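Local coordinates for protein LbaCas13a H328A (C2c2) (PDB 5WLH) that binds its precursor CRISPR RNA as an RNA-targeting Cas13a nuclease that probably cuts RNA preferentially at adenosines, at residues A503-F508 / A918-G923; A507-H512 / D597-M602; Q904-V909 / T961-V966; I908-L913 / D968-L973. All coordinates share one frame; numbering follows the deposited sequence.

Contact 1: residues A503-F508 / A918-G923; sequences AVYVAF and ANHMLG. With nucleotides of chain B.
Y505 and M921 show how a flat ring and a flexible thioether chain can join two helices with no hydrogen bond passing between their segments. The apolar part is a CH-pi contact: CB of M921 sits over one face of the phenol ring, 4.0 Å from its centroid and 27° off the normal, with CE2 of Y505 its closest ring atom at 3.6 Å. Beyond CB the methionine chain runs extended alongside the ring, the two side chains sliding past each other in opposite directions, and CE ends 4.1 Å from CB of Y505. On the way SD passes 4.8 Å from the ring centroid in an oblique approach, a Met-aromatic contact. CG of M921, anti to its own backbone N (chi1 -174°), is what sends the chain back along the tyrosine.

The helices joined are 486-517 and 915-941, far apart in sequence but neighbours in the helical body of this CRISPR nuclease. M921 also meets W906 and V909 of helix 901-911 and I967 of helix 960-974, so the methionine lies where four helices converge.

The polar end of the tyrosine makes the tightest approach: OH of Y505 comes within 3.1 Å of CB of H920, the two side chains crossing at about a right angle. This is a van der Waals contact, the hydroxyl meeting carbon rather than the imidazole nitrogens.

RNA packing occupies another flank of helix 915-941. The amide of N919 lies against U35 of chain B, its ND2 standing 3.5 Å from C5 of the base.

Contact 2: residues A507-H512 / D597-M602; sequences AFAARH and DVIYSM
I599 meets A509 and A510 with both of its branches, a compact example of one branched side chain set against two small ones. The longer branch reaches A509: CD1 lies 4.0 Å from the backbone O and 4.1 Å from CB of that alanine. The shorter branch goes to the next residue, CG2 standing 4.0 Å from N of A510 and 4.1 Å from its CB. The division follows from the first torsion, which puts CG1 anti to the carbonyl carbon (chi1 -65°) and CG2 anti to the backbone N. With only alanine methyls and helix backbone facing it, the isoleucine lets the two helices come close, CA of A510 being 6.6 Å from CA of I599. Replacing I599 by an alanine would remove both branches and is likely to open a gap beside A509 and A510.

Further out, I599 also packs on V506 and L513 of helix 486-517, one turn to each side of the alanines. Within the partner helix, OG of S601 donates to the carbonyl O of V598 at 2.6 Å, tilted 24° from the carbonyl plane. M602 touches T502 and V506, and the residue after it, R603, opens the R-x4-H sequence characteristic of HEPN ribonucleases, so this contact probably lies beside a nuclease motif. From the first helix, H512 gives its ND1 to the backbone O of F912.

Because two isoleucine methyls meet alanine methyls and backbone at van der Waals distance, the contact depends on fit and on the exclusion of water, and no polar bond fixes its direction.

Contact 3: residues Q904-V909 / T961-V966; sequences QKWYIV and TDVDAV
Helices 904-909 and 961-966 run nearly parallel, their axes 9.4 Å apart at closest approach and crossed at -24°. W906 and V963 meet first: CG1 of the valine stands over one face of the indole, 3.8 Å from the centroid of the five-membered ring, in a CH-pi contact. Its nearest ring atom is CD2 of W906 at 3.5 Å, while CG2 lies 4.1 Å from both CD1 and NE1 of W906, so both valine methyls lie along the ring system. The indole is turned to receive them by its first torsion, which sets CG anti to the carbonyl carbon (chi1 -73°).

One turn on, V966 presses against backbone more than ring. Its CG1 comes to 3.3 Å from CA of Y907, a tight approach, and to 3.7 Å from CB of the same tyrosine. The phenol itself heads off to helix 621-632, where OH bonds to E631 and the ring meets F628 edge to face.

On the indole face opposite V963 lies M602, and M921 touches the rim, so W906 is hemmed in by three helices. A serine in its place would remove the indole, and V963, M602 and M921 would probably be left facing a gap.

Two valines three residues apart, set against consecutive residues, make this a near-parallel pairing of helices 901-911 and 960-974 in a chain more than half helical, with W906 in the core they share with their neighbours.

Contact 4: residues I908-L913 / D968-L973; sequences IVSRFL and DLSVKL. With nucleotides of chain B.
OG of S910 is held from two sides: it accepts a hydrogen bond from OG of S970 at 2.8 Å, and the carbonyls of W906 and Y907, in its own helix, are hydrogen-bond partners too. Its position between the backbone N and the carbonyl carbon (chi1 67°) brings the hydroxyl back to that preceding turn. OG of S970 also packs 3.2 Å from CA of R911, and the small serines let the backbones draw together, CA of R911 lying 4.7 Å from CA of S970.

In this close helix-helix approach of the helical Cas13a fold, helix 901-911 ends against the last turns of helix 960-974, F912 being the first residue to leave helical geometry. R911 bends at chi2 (65°) and lays its guanidinium flat beneath L973, whose CB stands 3.4 Å above the centre of the group. NE makes a salt bridge with E631, which probably neutralises the buried charge. At the guanidinium edge NH1 donates to a water at 2.9 Å, and a second water lies 2.6 Å from O of L973 and is weakly reached by NH2. CG1 of V971 packs on the ribose of U35 of chain B, 3.3 Å from O4'.

How the contacts relate
All four contacts are buried, and their touching residues come from five helices clustered in one region of the chain. Contacts 3 and 4 join the same pair, 901-911 and 960-974, at successive turns; contacts 1 and 2 use successive turns of helix 486-517. Their chemistry shifts with place. Contact 2 is aliphatic, contacts 1 and 3 rest on aromatic faces, and contact 4 alone has hydrogen bonds and waters between its segments. M921 of contact 1 and M602 of contact 2 both pack on the indole of W906 in contact 3, linking the helices. The bound RNA runs past contacts 1 and 4, whereas contacts 3 and 2 stay about 9 and 12 Å from it at the nearest atoms.

Contact 1: residues A503-F508 / A918-G923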
# COMPACT_ATOMS: atom_id res chain seq x y z
N ALA A 503 0.56 -13.25 -4.79
CA ALA A 503 -0.48 -13.52 -5.77
C ALA A 503 -0.25 -12.71 -7.04
O ALA A 503 -0.53 -13.18 -8.15
CB ALA A 503 -1.85 -13.20 -5.18
N VAL A 504 0.26 -11.49 -6.88
CA VAL A 504 0.55 -10.64 -8.03
C VAL A 504 1.62 -11.28 -8.89
O VAL A 504 1.49 -11.35 -10.12
CB VAL A 504 0.97 -9.24 -7.54
CG1 VAL A 504 1.62 -8.42 -8.68
CG2 VAL A 504 -0.22 -8.51 -6.91
N TYR A 505 2.67 -11.80 -8.26
CA TYR A 505 3.78 -12.38 -9.01
C TYR A 505 3.39 -13.70 -9.66
O TYR A 505 3.87 -13.99 -10.76
CB TYR A 505 5.00 -12.56 -8.10
CG TYR A 505 5.49 -11.22 -7.64
CD1 TYR A 505 5.76 -10.21 -8.57
CD2 TYR A 505 5.60 -10.93 -6.29
CE1 TYR A 505 6.17 -8.96 -8.16
CE2 TYR A 505 6.00 -9.68 -5.88
CZ TYR A 505 6.28 -8.70 -6.80
OH TYR A 505 6.68 -7.45 -6.38
N VAL A 506 2.52 -14.49 -9.01
CA VAL A 506 1.96 -15.67 -9.67
C VAL A 506 1.31 -15.27 -10.99
O VAL A 506 1.57 -15.88 -12.04
CB VAL A 506 0.97 -16.40 -8.76
CG1 VAL A 506 0.24 -17.55 -9.52
CG2 VAL A 506 1.68 -16.96 -7.55
N ALA A 507 0.50 -14.21 -10.97
CA ALA A 507 -0.14 -13.74 -12.20
C ALA A 507 0.89 -13.33 -13.25
O ALA A 507 0.74 -13.66 -14.43
CB ALA A 507 -1.08 -12.57 -11.89
N PHE A 508 1.94 -12.59 -12.84
CA PHE A 508 2.94 -12.16 -13.81
C PHE A 508 3.75 -13.33 -14.35
O PHE A 508 4.13 -13.34 -15.52
CB PHE A 508 3.88 -11.11 -13.20
CG PHE A 508 3.34 -9.70 -13.28
CD1 PHE A 508 3.30 -9.03 -14.49
CD2 PHE A 508 2.87 -9.07 -12.14
CE1 PHE A 508 2.80 -7.73 -14.57
CE2 PHE A 508 2.35 -7.76 -12.21
CZ PHE A 508 2.32 -7.10 -13.42
N ALA A 918 11.37 -9.72 -9.69
CA ALA A 918 11.94 -10.68 -8.75
C ALA A 918 12.59 -9.96 -7.59
O ALA A 918 12.49 -10.40 -6.43
CB ALA A 918 12.95 -11.59 -9.47
N ASN A 919 13.27 -8.84 -7.87
CA ASN A 919 13.86 -8.04 -6.81
C ASN A 919 12.80 -7.53 -5.85
O ASN A 919 12.98 -7.56 -4.62
CB ASN A 919 14.65 -6.87 -7.41
CG ASN A 919 15.24 -5.95 -6.34
OD1 ASN A 919 16.20 -6.31 -5.68
ND2 ASN A 919 14.66 -4.75 -6.17
N HIS A 920 11.69 -7.04 -6.40
CA HIS A 920 10.58 -6.60 -5.55
C HIS A 920 10.02 -7.75 -4.72
O HIS A 920 9.73 -7.59 -3.53
CB HIS A 920 9.45 -6.02 -6.41
CG HIS A 920 9.72 -4.65 -6.96
ND1 HIS A 920 10.37 -3.67 -6.24
CD2 HIS A 920 9.37 -4.09 -8.14
CE1 HIS A 920 10.44 -2.57 -6.97
NE2 HIS A 920 9.83 -2.79 -8.12
N MET A 921 9.84 -8.92 -5.34
CA MET A 921 9.37 -10.09 -4.59
C MET A 921 10.32 -10.42 -3.45
O MET A 921 9.88 -10.67 -2.33
CB MET A 921 9.23 -11.29 -5.53
CG MET A 921 8.62 -12.52 -4.87
SD MET A 921 8.52 -13.82 -6.14
CE MET A 921 7.23 -14.87 -5.48
N LEU A 922 11.63 -10.38 -3.71
CA LEU A 922 12.59 -10.62 -2.65
C LEU A 922 12.44 -9.58 -1.54
O LEU A 922 12.51 -9.92 -0.35
CB LEU A 922 14.00 -10.60 -3.22
CG LEU A 922 15.13 -11.07 -2.32
CD1 LEU A 922 14.78 -12.41 -1.66
CD2 LEU A 922 16.40 -11.17 -3.16
N GLY A 923 12.24 -8.32 -1.92
CA GLY A 923 12.05 -7.27 -0.93
C GLY A 923 10.82 -7.50 -0.07
O GLY A 923 10.83 -7.22 1.13
P U B 35 20.57 -5.75 -6.06
OP1 U B 35 19.68 -6.30 -5.01
OP2 U B 35 21.96 -6.24 -5.99
O5' U B 35 19.99 -6.03 -7.50
C5' U B 35 20.14 -7.28 -8.13
C4' U B 35 19.60 -7.20 -9.52
O4' U B 35 18.18 -6.90 -9.48
C3' U B 35 20.18 -6.08 -10.36
O3' U B 35 21.43 -6.46 -10.91
C2' U B 35 19.10 -5.83 -11.40
O2' U B 35 19.22 -6.75 -12.47
C1' U B 35 17.82 -6.14 -10.61
N1 U B 35 17.17 -4.90 -10.14
C2 U B 35 16.36 -4.27 -11.06
O2 U B 35 16.15 -4.71 -12.17
N3 U B 35 15.78 -3.12 -10.62
C4 U B 35 15.95 -2.52 -9.39
O4 U B 35 15.37 -1.46 -9.17
C5 U B 35 16.82 -3.22 -8.49
C6 U B 35 17.38 -4.37 -8.89

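Contact 2: residues A507-H512 / D597-M602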
# COMPACT_ATOMS: atom_id res chain seq x y z
N ALA A 507 0.50 -14.21 -10.97
CA ALA A 507 -0.14 -13.74 -12.20
C ALA A 507 0.89 -13.33 -13.25
O ALA A 507 0.74 -13.66 -14.43
CB ALA A 507 -1.08 -12.57 -11.89
N PHE A 508 1.94 -12.59 -12.84
CA PHE A 508 2.94 -12.16 -13.81
C PHE A 508 3.75 -13.33 -14.35
O PHE A 508 4.13 -13.34 -15.52
CB PHE A 508 3.88 -11.11 -13.20
CG PHE A 508 3.34 -9.70 -13.28
CD1 PHE A 508 3.30 -9.03 -14.49
CD2 PHE A 508 2.87 -9.07 -12.14
CE1 PHE A 508 2.80 -7.73 -14.57
CE2 PHE A 508 2.35 -7.76 -12.21
CZ PHE A 508 2.32 -7.10 -13.42
N ALA A 509 4.05 -14.30 -13.49
CA ALA A 509 4.79 -15.46 -13.97
C ALA A 509 3.98 -16.20 -15.02
O ALA A 509 4.52 -16.61 -16.06
CB ALA A 509 5.12 -16.39 -12.80
N ALA A 510 2.68 -16.36 -14.77
CA ALA A 510 1.81 -17.00 -15.75
C ALA A 510 1.76 -16.20 -17.05
O ALA A 510 1.86 -16.77 -18.14
CB ALA A 510 0.40 -17.16 -15.16
N ARG A 511 1.61 -14.88 -16.94
CA ARG A 511 1.63 -14.02 -18.12
C ARG A 511 2.92 -14.21 -18.91
O ARG A 511 2.90 -14.41 -20.13
CB ARG A 511 1.47 -12.56 -17.70
CG ARG A 511 1.59 -11.59 -18.87
CD ARG A 511 0.58 -11.96 -19.96
NE ARG A 511 0.56 -10.97 -21.04
CZ ARG A 511 -0.35 -10.97 -22.01
NH1 ARG A 511 -1.29 -11.91 -22.04
NH2 ARG A 511 -0.32 -10.03 -22.94
N HIS A 512 4.08 -14.13 -18.23
CA HIS A 512 5.34 -14.23 -18.95
C HIS A 512 5.48 -15.59 -19.62
O HIS A 512 5.86 -15.68 -20.79
CB HIS A 512 6.51 -13.94 -18.02
CG HIS A 512 6.47 -12.55 -17.48
ND1 HIS A 512 7.08 -12.18 -16.30
CD2 HIS A 512 5.86 -11.44 -17.96
CE1 HIS A 512 6.86 -10.90 -16.08
NE2 HIS A 512 6.12 -10.43 -17.07
N ASP A 597 1.53 -25.94 -14.34
CA ASP A 597 1.00 -26.54 -13.12
C ASP A 597 1.74 -26.06 -11.87
O ASP A 597 1.12 -25.91 -10.81
CB ASP A 597 1.09 -28.06 -13.18
CG ASP A 597 0.09 -28.67 -14.12
OD1 ASP A 597 -0.84 -27.96 -14.55
OD2 ASP A 597 0.25 -29.87 -14.44
N VAL A 598 3.06 -25.89 -11.94
CA VAL A 598 3.77 -25.34 -10.79
C VAL A 598 3.21 -23.98 -10.43
O VAL A 598 2.89 -23.70 -9.27
CB VAL A 598 5.28 -25.25 -11.05
CG1 VAL A 598 5.95 -24.64 -9.82
CG2 VAL A 598 5.85 -26.62 -11.35
N ILE A 599 3.08 -23.11 -11.43
CA ILE A 599 2.63 -21.74 -11.17
C ILE A 599 1.22 -21.76 -10.64
O ILE A 599 0.90 -21.10 -9.64
CB ILE A 599 2.74 -20.88 -12.45
CG1 ILE A 599 4.20 -20.74 -12.86
CG2 ILE A 599 2.10 -19.47 -12.25
CD1 ILE A 599 4.35 -20.18 -14.27
N TYR A 600 0.34 -22.54 -11.29
CA TYR A 600 -1.05 -22.63 -10.86
C TYR A 600 -1.14 -23.09 -9.41
O TYR A 600 -2.00 -22.63 -8.66
CB TYR A 600 -1.83 -23.59 -11.76
CG TYR A 600 -3.24 -23.77 -11.26
CD1 TYR A 600 -4.18 -22.77 -11.44
CD2 TYR A 600 -3.60 -24.92 -10.56
CE1 TYR A 600 -5.46 -22.92 -10.96
CE2 TYR A 600 -4.87 -25.08 -10.09
CZ TYR A 600 -5.80 -24.08 -10.28
OH TYR A 600 -7.05 -24.24 -9.79
N SER A 601 -0.25 -24.00 -8.99
CA SER A 601 -0.34 -24.53 -7.64
C SER A 601 -0.09 -23.46 -6.59
O SER A 601 -0.47 -23.64 -5.44
CB SER A 601 0.63 -25.69 -7.44
OG SER A 601 1.97 -25.27 -7.39
N MET A 602 0.52 -22.34 -6.98
CA MET A 602 0.72 -21.24 -6.05
C MET A 602 -0.46 -20.27 -6.05
O MET A 602 -0.55 -19.44 -5.14
CB MET A 602 2.01 -20.48 -6.39
CG MET A 602 2.63 -19.82 -5.18
SD MET A 602 4.32 -19.28 -5.49
CE MET A 602 4.95 -19.33 -3.82

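Contact 3: residues Q904-V909 / T961-V966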
# COMPACT_ATOMS: atom_id res chain seq x y z
N GLN A 904 9.93 -25.60 -4.95
CA GLN A 904 9.84 -25.59 -6.41
C GLN A 904 8.87 -24.52 -6.91
O GLN A 904 9.11 -23.90 -7.96
CB GLN A 904 9.46 -26.98 -6.91
CG GLN A 904 10.60 -27.99 -6.62
CD GLN A 904 10.27 -29.39 -7.13
OE1 GLN A 904 9.30 -29.59 -7.85
NE2 GLN A 904 11.06 -30.36 -6.70
N LYS A 905 7.77 -24.29 -6.20
CA LYS A 905 6.85 -23.23 -6.59
C LYS A 905 7.52 -21.86 -6.51
O LYS A 905 7.39 -21.05 -7.44
CB LYS A 905 5.61 -23.23 -5.70
CG LYS A 905 4.73 -24.45 -5.78
CD LYS A 905 3.55 -24.18 -4.84
CE LYS A 905 2.92 -25.44 -4.34
NZ LYS A 905 1.93 -25.10 -3.30
N TRP A 906 8.17 -21.56 -5.39
CA TRP A 906 8.84 -20.26 -5.27
C TRP A 906 9.86 -20.10 -6.38
O TRP A 906 10.04 -19.01 -6.93
CB TRP A 906 9.54 -20.13 -3.92
CG TRP A 906 8.60 -19.92 -2.81
CD1 TRP A 906 8.15 -20.86 -1.93
CD2 TRP A 906 7.98 -18.69 -2.44
NE1 TRP A 906 7.29 -20.29 -1.03
CE2 TRP A 906 7.16 -18.96 -1.32
CE3 TRP A 906 8.02 -17.39 -2.95
CZ2 TRP A 906 6.40 -17.97 -0.70
CZ3 TRP A 906 7.27 -16.41 -2.32
CH2 TRP A 906 6.47 -16.71 -1.21
N TYR A 907 10.57 -21.18 -6.70
CA TYR A 907 11.53 -21.17 -7.79
C TYR A 907 10.88 -20.78 -9.10
O TYR A 907 11.27 -19.79 -9.73
CB TYR A 907 12.18 -22.55 -7.89
CG TYR A 907 13.06 -22.72 -9.10
CD1 TYR A 907 13.96 -21.73 -9.48
CD2 TYR A 907 13.01 -23.90 -9.84
CE1 TYR A 907 14.78 -21.90 -10.59
CE2 TYR A 907 13.82 -24.08 -10.93
CZ TYR A 907 14.72 -23.09 -11.30
OH TYR A 907 15.53 -23.29 -12.40
N ILE A 908 9.91 -21.57 -9.56
CA ILE A 908 9.35 -21.33 -10.89
C ILE A 908 8.63 -19.99 -10.95
O ILE A 908 8.76 -19.25 -11.93
CB ILE A 908 8.42 -22.49 -11.30
CG1 ILE A 908 9.25 -23.77 -11.45
CG2 ILE A 908 7.69 -22.17 -12.61
CD1 ILE A 908 10.38 -23.65 -12.52
N VAL A 909 7.86 -19.63 -9.91
CA VAL A 909 7.15 -18.36 -9.97
C VAL A 909 8.13 -17.20 -10.04
O VAL A 909 8.02 -16.33 -10.91
CB VAL A 909 6.17 -18.22 -8.78
CG1 VAL A 909 5.64 -16.79 -8.68
CG2 VAL A 909 5.01 -19.16 -8.98
N THR A 961 14.89 -18.67 4.79
CA THR A 961 16.24 -18.55 4.24
C THR A 961 16.38 -19.30 2.92
O THR A 961 17.09 -18.86 2.02
CB THR A 961 17.28 -19.04 5.27
OG1 THR A 961 17.16 -18.27 6.47
CG2 THR A 961 18.71 -18.88 4.73
N ASP A 962 15.70 -20.45 2.78
CA ASP A 962 15.72 -21.16 1.51
C ASP A 962 14.91 -20.43 0.45
O ASP A 962 15.34 -20.34 -0.70
CB ASP A 962 15.17 -22.58 1.66
CG ASP A 962 16.11 -23.48 2.43
OD1 ASP A 962 17.31 -23.12 2.57
OD2 ASP A 962 15.65 -24.54 2.88
N VAL A 963 13.73 -19.92 0.83
CA VAL A 963 12.93 -19.16 -0.12
C VAL A 963 13.72 -17.97 -0.62
O VAL A 963 13.74 -17.67 -1.82
CB VAL A 963 11.61 -18.70 0.52
CG1 VAL A 963 10.80 -17.91 -0.51
CG2 VAL A 963 10.83 -19.92 0.98
N ASP A 964 14.36 -17.27 0.32
CA ASP A 964 15.20 -16.14 -0.01
C ASP A 964 16.26 -16.51 -1.04
O ASP A 964 16.38 -15.85 -2.08
CB ASP A 964 15.84 -15.59 1.27
CG ASP A 964 16.50 -14.24 1.06
OD1 ASP A 964 17.57 -14.20 0.41
OD2 ASP A 964 15.94 -13.22 1.53
N ALA A 965 17.00 -17.59 -0.78
CA ALA A 965 18.07 -17.99 -1.69
C ALA A 965 17.51 -18.34 -3.06
O ALA A 965 18.14 -18.05 -4.08
CB ALA A 965 18.82 -19.18 -1.11
N VAL A 966 16.34 -18.97 -3.10
CA VAL A 966 15.74 -19.33 -4.38
C VAL A 966 15.36 -18.08 -5.16
O VAL A 966 15.67 -17.95 -6.35
CB VAL A 966 14.52 -20.23 -4.17
CG1 VAL A 966 13.76 -20.34 -5.45
CG2 VAL A 966 14.97 -21.62 -3.68

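Contact 4: residues I908-L913 / D968-L973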
# COMPACT_ATOMS: atom_id res chain seq x y z
N ILE A 908 9.91 -21.57 -9.56
CA ILE A 908 9.35 -21.33 -10.89
C ILE A 908 8.63 -19.99 -10.95
O ILE A 908 8.76 -19.25 -11.93
CB ILE A 908 8.42 -22.49 -11.30
CG1 ILE A 908 9.25 -23.77 -11.45
CG2 ILE A 908 7.69 -22.17 -12.61
CD1 ILE A 908 10.38 -23.65 -12.52
N VAL A 909 7.86 -19.63 -9.91
CA VAL A 909 7.15 -18.36 -9.97
C VAL A 909 8.13 -17.20 -10.04
O VAL A 909 8.02 -16.33 -10.91
CB VAL A 909 6.17 -18.22 -8.78
CG1 VAL A 909 5.64 -16.79 -8.68
CG2 VAL A 909 5.01 -19.16 -8.98
N SER A 910 9.13 -17.18 -9.15
CA SER A 910 10.06 -16.04 -9.17
C SER A 910 10.91 -16.06 -10.43
O SER A 910 11.26 -14.99 -10.95
CB SER A 910 10.96 -16.05 -7.93
OG SER A 910 11.85 -17.15 -7.93
N ARG A 911 11.21 -17.25 -10.94
CA ARG A 911 12.11 -17.36 -12.08
C ARG A 911 11.49 -16.77 -13.34
O ARG A 911 12.22 -16.34 -14.24
CB ARG A 911 12.49 -18.83 -12.30
CG ARG A 911 13.62 -19.03 -13.30
CD ARG A 911 14.93 -18.45 -12.81
NE ARG A 911 15.99 -18.75 -13.78
CZ ARG A 911 16.31 -17.97 -14.82
NH1 ARG A 911 15.67 -16.83 -15.04
NH2 ARG A 911 17.28 -18.35 -15.63
N PHE A 912 10.16 -16.76 -13.44
CA PHE A 912 9.47 -16.24 -14.62
C PHE A 912 9.14 -14.76 -14.50
O PHE A 912 8.36 -14.25 -15.30
CB PHE A 912 8.21 -17.06 -14.89
CG PHE A 912 8.47 -18.23 -15.78
CD1 PHE A 912 8.52 -18.07 -17.15
CD2 PHE A 912 8.76 -19.47 -15.24
CE1 PHE A 912 8.80 -19.13 -17.97
CE2 PHE A 912 9.05 -20.55 -16.05
CZ PHE A 912 9.07 -20.38 -17.42
N LEU A 913 9.71 -14.07 -13.52
CA LEU A 913 9.48 -12.64 -13.38
C LEU A 913 10.55 -11.84 -14.12
O LEU A 913 11.60 -12.36 -14.46
CB LEU A 913 9.48 -12.24 -11.91
CG LEU A 913 8.45 -12.91 -11.01
CD1 LEU A 913 8.67 -12.47 -9.57
CD2 LEU A 913 7.03 -12.55 -11.51
N ASP A 968 16.48 -15.06 -4.77
CA ASP A 968 17.72 -14.37 -5.10
C ASP A 968 18.38 -14.99 -6.32
O ASP A 968 18.91 -14.27 -7.19
CB ASP A 968 18.65 -14.39 -3.90
CG ASP A 968 20.03 -13.82 -4.21
OD1 ASP A 968 20.19 -12.59 -4.12
OD2 ASP A 968 20.94 -14.61 -4.56
N LEU A 969 18.34 -16.32 -6.43
CA LEU A 969 18.85 -16.98 -7.63
C LEU A 969 18.10 -16.50 -8.86
O LEU A 969 18.71 -16.18 -9.88
CB LEU A 969 18.77 -18.51 -7.47
CG LEU A 969 19.07 -19.33 -8.73
CD1 LEU A 969 19.90 -20.58 -8.42
CD2 LEU A 969 17.77 -19.72 -9.46
N SER A 970 16.77 -16.37 -8.75
CA SER A 970 15.98 -15.85 -9.85
C SER A 970 16.33 -14.40 -10.18
O SER A 970 16.47 -14.04 -11.35
CB SER A 970 14.49 -15.99 -9.53
OG SER A 970 14.10 -17.34 -9.63
N VAL A 971 16.47 -13.55 -9.16
CA VAL A 971 16.83 -12.16 -9.42
C VAL A 971 18.06 -12.10 -10.31
O VAL A 971 18.09 -11.41 -11.34
CB VAL A 971 17.08 -11.40 -8.10
CG1 VAL A 971 17.65 -9.99 -8.39
CG2 VAL A 971 15.81 -11.29 -7.29
N LYS A 972 19.09 -12.85 -9.94
CA LYS A 972 20.36 -12.82 -10.65
C LYS A 972 20.22 -13.40 -12.05
O LYS A 972 20.68 -12.81 -13.04
CB LYS A 972 21.42 -13.58 -9.84
CG LYS A 972 21.88 -12.80 -8.60
CD LYS A 972 22.37 -13.72 -7.51
CE LYS A 972 23.11 -12.97 -6.40
NZ LYS A 972 23.34 -13.84 -5.19
N LEU A 973 19.55 -14.55 -12.16
CA LEU A 973 19.46 -15.22 -13.45
C LEU A 973 18.44 -14.57 -14.39
O LEU A 973 18.62 -14.60 -15.61
CB LEU A 973 19.14 -16.70 -13.24
CG LEU A 973 20.26 -17.53 -12.55
CD1 LEU A 973 19.96 -19.00 -12.59
CD2 LEU A 973 21.62 -17.27 -13.23
P U B 35 20.57 -5.75 -6.06
OP1 U B 35 19.68 -6.30 -5.01
OP2 U B 35 21.96 -6.24 -5.99
O5' U B 35 19.99 -6.03 -7.50
C5' U B 35 20.14 -7.28 -8.13
C4' U B 35 19.60 -7.20 -9.52
O4' U B 35 18.18 -6.90 -9.48
C3' U B 35 20.18 -6.08 -10.36
O3' U B 35 21.43 -6.46 -10.91
C2' U B 35 19.10 -5.83 -11.40
O2' U B 35 19.22 -6.75 -12.47
C1' U B 35 17.82 -6.14 -10.61
N1 U B 35 17.17 -4.90 -10.14
C2 U B 35 16.36 -4.27 -11.06
O2 U B 35 16.15 -4.71 -12.17
N3 U B 35 15.78 -3.12 -10.62
C4 U B 35 15.95 -2.52 -9.39
O4 U B 35 15.37 -1.46 -9.17
C5 U B 35 16.82 -3.22 -8.49
C6 U B 35 17.38 -4.37 -8.89
O HOH W 1 16.72 -16.05 -17.68
O HOH W 2 19.62 -16.41 -17.23